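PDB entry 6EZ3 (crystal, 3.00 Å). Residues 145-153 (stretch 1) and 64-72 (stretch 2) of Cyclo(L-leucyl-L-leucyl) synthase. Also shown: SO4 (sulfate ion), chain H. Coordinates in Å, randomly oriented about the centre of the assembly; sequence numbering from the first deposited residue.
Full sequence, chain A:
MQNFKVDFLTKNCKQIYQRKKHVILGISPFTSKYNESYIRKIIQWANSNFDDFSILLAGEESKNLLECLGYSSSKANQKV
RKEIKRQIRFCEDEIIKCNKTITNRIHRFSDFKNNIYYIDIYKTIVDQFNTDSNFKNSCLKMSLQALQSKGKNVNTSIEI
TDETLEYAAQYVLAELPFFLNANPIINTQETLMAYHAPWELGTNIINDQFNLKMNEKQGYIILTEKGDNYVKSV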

# COMPACT_ATOMS: atom_id res chain seq x y z
N GLN A 145 -7.31 11.09 -5.37
CA GLN A 145 -8.18 9.98 -5.04
C GLN A 145 -8.08 9.58 -3.58
O GLN A 145 -9.08 9.22 -2.96
CB GLN A 145 -7.94 8.77 -5.95
CG GLN A 145 -8.56 8.90 -7.35
CD GLN A 145 -10.06 9.19 -7.40
OE1 GLN A 145 -10.55 9.92 -8.28
NE2 GLN A 145 -10.83 8.61 -6.47
N ALA A 146 -6.85 9.67 -3.03
CA ALA A 146 -6.55 9.35 -1.63
C ALA A 146 -7.29 10.31 -0.71
O ALA A 146 -7.85 9.87 0.28
CB ALA A 146 -5.05 9.43 -1.39
N LEU A 147 -7.35 11.60 -1.08
CA LEU A 147 -8.05 12.62 -0.31
C LEU A 147 -9.56 12.39 -0.32
O LEU A 147 -10.21 12.59 0.71
CB LEU A 147 -7.70 14.03 -0.83
CG LEU A 147 -6.29 14.50 -0.48
CD1 LEU A 147 -5.86 15.62 -1.35
CD2 LEU A 147 -6.20 14.93 0.96
N GLN A 148 -10.09 11.93 -1.46
CA GLN A 148 -11.51 11.63 -1.65
C GLN A 148 -11.90 10.41 -0.81
O GLN A 148 -12.82 10.52 -0.01
CB GLN A 148 -11.82 11.40 -3.15
CG GLN A 148 -13.21 10.82 -3.47
CD GLN A 148 -13.20 9.37 -3.96
OE1 GLN A 148 -12.17 8.66 -3.94
NE2 GLN A 148 -14.37 8.90 -4.41
N SER A 149 -11.17 9.28 -0.99
CA SER A 149 -11.40 8.00 -0.30
C SER A 149 -11.44 8.09 1.23
O SER A 149 -12.15 7.29 1.87
CB SER A 149 -10.38 6.97 -0.75
OG SER A 149 -10.91 5.66 -0.59
N LYS A 150 -10.71 9.07 1.82
CA LYS A 150 -10.64 9.33 3.26
C LYS A 150 -11.64 10.45 3.70
O LYS A 150 -11.60 10.89 4.85
CB LYS A 150 -9.19 9.62 3.69
CG LYS A 150 -8.34 8.36 3.87
CD LYS A 150 -7.12 8.30 2.96
CE LYS A 150 -6.44 6.95 2.96
NZ LYS A 150 -5.68 6.69 1.70
N GLY A 151 -12.53 10.86 2.78
CA GLY A 151 -13.58 11.85 2.99
C GLY A 151 -14.76 11.30 3.78
O GLY A 151 -15.74 10.80 3.21
N LYS A 152 -14.63 11.36 5.12
CA LYS A 152 -15.58 10.89 6.14
C LYS A 152 -16.03 12.06 7.06
O LYS A 152 -17.22 12.17 7.37
CB LYS A 152 -14.93 9.78 7.00
CG LYS A 152 -14.65 8.46 6.28
CD LYS A 152 -14.69 7.30 7.27
CE LYS A 152 -15.06 6.00 6.61
NZ LYS A 152 -16.44 6.01 6.06
N ASN A 153 -15.05 12.91 7.50
CA ASN A 153 -15.27 14.08 8.36
C ASN A 153 -15.35 15.40 7.54
O ASN A 153 -15.01 15.45 6.35
CB ASN A 153 -14.16 14.16 9.43
CG ASN A 153 -14.44 15.09 10.60
OD1 ASN A 153 -15.26 14.79 11.47
ND2 ASN A 153 -13.70 16.18 10.69
S SO4 H . -12.94 3.31 -2.48
O1 SO4 H . -12.86 2.71 -3.82
O2 SO4 H . -13.43 4.69 -2.58
O3 SO4 H . -13.88 2.54 -1.66
O4 SO4 H . -11.61 3.30 -1.87
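Stretch 2 64-72: NLLECLGYS

Packing of residues 64-72 on residues 145-153 in cyclo(L-leucyl-L-leucyl) synthase. Each stretch is the C-terminal part of a helix running out into loop, and the two touch near these helix ends. The helical segments 145-149 and 64-68 cross steeply: their N-to-C directions differ by 73° (signed crossing angle -73°), and the axes approach to 10.1 Å. L147 and L65 form the nearest backbone pair, with their CA atoms 6.2 Å apart. The contact buries 380 Å², both sides summed, and no hydrogen bond spans it, so it rests chiefly on apolar packing.

Q145 lies out of reach of stretch 2, but its carbonyl O accepts the backbone hydrogen bond from S149 N (2.9 Å) that holds the last helical turn. A146 makes the first contact: its small CB lies 3.8 Å from L65 CD2. L147 is the centre of the interface. Its CA-to-CB bond points sideways, yet with chi1 m and chi2 t the end of the side chain comes nearer to stretch 2, where L147 CD2 sits 3.4 Å from L65 O, 3.6 Å from C68 CB, 4.3 Å from L65 CG and 4.1 Å from L69 CG. One methyl group thus meets three residues, L65, C68 and L69. The backbone joins in, with L147 O 3.8 Å from L69 CD2.

The CA-to-CB bond of Q148 points away from stretch 2. S149 is also out of reach; its OG donates a 2.8 Å hydrogen bond to O4 of a sulfate ion, probably from the crystallisation liquor. K150, the first residue to leave helical phi/psi, directs its CA-to-CB bond toward stretch 2. The aliphatic part of this lysine serves as apolar surface: K150 CD lies 3.8 Å from L65 CD2, while K150 CB is 4.4 Å and K150 O 4.0 Å from L69 CD1. G151 N hydrogen-bonds to Q148 O (2.8 Å), closing the turn after the helix; an ideal CB on G151 would clash with that same oxygen at 2.8 Å. K152 leads its side-chain end away from stretch 2.

At the end of stretch 1, N153 turns toward Y71, which the loop brings within reach after G70, a residue with positive phi. N153 ND2 comes within 3.3 Å of Y71 OH, but the angle is poor, so this polar pair makes a contact without a hydrogen bond; ND2 approaches the ring obliquely.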

# COMPACT_ATOMS: atom_id res chain seq x y z
N ASN A 64 -0.13 14.11 6.30
CA ASN A 64 -0.23 14.98 5.13
C ASN A 64 -1.62 15.00 4.52
O ASN A 64 -2.14 16.07 4.22
CB ASN A 64 0.82 14.57 4.09
CG ASN A 64 2.25 14.64 4.56
OD1 ASN A 64 2.56 14.45 5.75
ND2 ASN A 64 3.16 14.92 3.64
N LEU A 65 -2.24 13.83 4.40
CA LEU A 65 -3.59 13.68 3.87
C LEU A 65 -4.63 14.34 4.78
O LEU A 65 -5.52 15.01 4.28
CB LEU A 65 -3.92 12.19 3.62
CG LEU A 65 -3.69 11.62 2.22
CD1 LEU A 65 -2.28 11.82 1.70
CD2 LEU A 65 -3.94 10.15 2.21
N LEU A 66 -4.47 14.20 6.11
CA LEU A 66 -5.37 14.81 7.10
C LEU A 66 -5.17 16.34 7.14
O LEU A 66 -6.15 17.08 7.23
CB LEU A 66 -5.16 14.21 8.50
CG LEU A 66 -5.51 12.75 8.69
CD1 LEU A 66 -5.00 12.26 10.00
CD2 LEU A 66 -7.00 12.52 8.61
N GLU A 67 -3.91 16.79 7.01
CA GLU A 67 -3.54 18.21 6.96
C GLU A 67 -4.22 18.91 5.76
O GLU A 67 -4.69 20.05 5.90
CB GLU A 67 -2.02 18.36 6.90
CG GLU A 67 -1.38 18.09 8.25
CD GLU A 67 0.10 18.37 8.30
OE1 GLU A 67 0.51 19.34 8.99
OE2 GLU A 67 0.85 17.64 7.63
N CYS A 68 -4.34 18.21 4.62
CA CYS A 68 -5.00 18.69 3.41
C CYS A 68 -6.51 18.68 3.59
O CYS A 68 -7.21 19.39 2.88
CB CYS A 68 -4.58 17.85 2.21
SG CYS A 68 -2.83 18.01 1.76
N LEU A 69 -7.02 17.88 4.54
CA LEU A 69 -8.45 17.83 4.85
C LEU A 69 -8.75 18.78 6.04
O LEU A 69 -9.78 18.64 6.71
CB LEU A 69 -8.93 16.38 5.15
CG LEU A 69 -8.87 15.35 4.01
CD1 LEU A 69 -9.11 13.97 4.55
CD2 LEU A 69 -9.88 15.65 2.90
N GLY A 70 -7.84 19.73 6.26
CA GLY A 70 -7.93 20.74 7.30
C GLY A 70 -7.80 20.23 8.72
O GLY A 70 -8.75 20.30 9.50
N TYR A 71 -6.60 19.71 9.07
CA TYR A 71 -6.26 19.19 10.40
C TYR A 71 -4.95 19.80 10.84
O TYR A 71 -4.03 19.95 10.02
CB TYR A 71 -6.11 17.66 10.39
CG TYR A 71 -7.38 16.87 10.61
CD1 TYR A 71 -7.67 16.32 11.85
CD2 TYR A 71 -8.25 16.61 9.56
CE1 TYR A 71 -8.83 15.55 12.05
CE2 TYR A 71 -9.41 15.85 9.74
CZ TYR A 71 -9.70 15.33 11.00
OH TYR A 71 -10.84 14.60 11.17
N SER A 72 -4.85 20.12 12.13
CA SER A 72 -3.65 20.65 12.77
C SER A 72 -2.56 19.57 12.68
O SER A 72 -2.89 18.38 12.81
CB SER A 72 -3.95 20.98 14.23
OG SER A 72 -2.79 21.25 15.00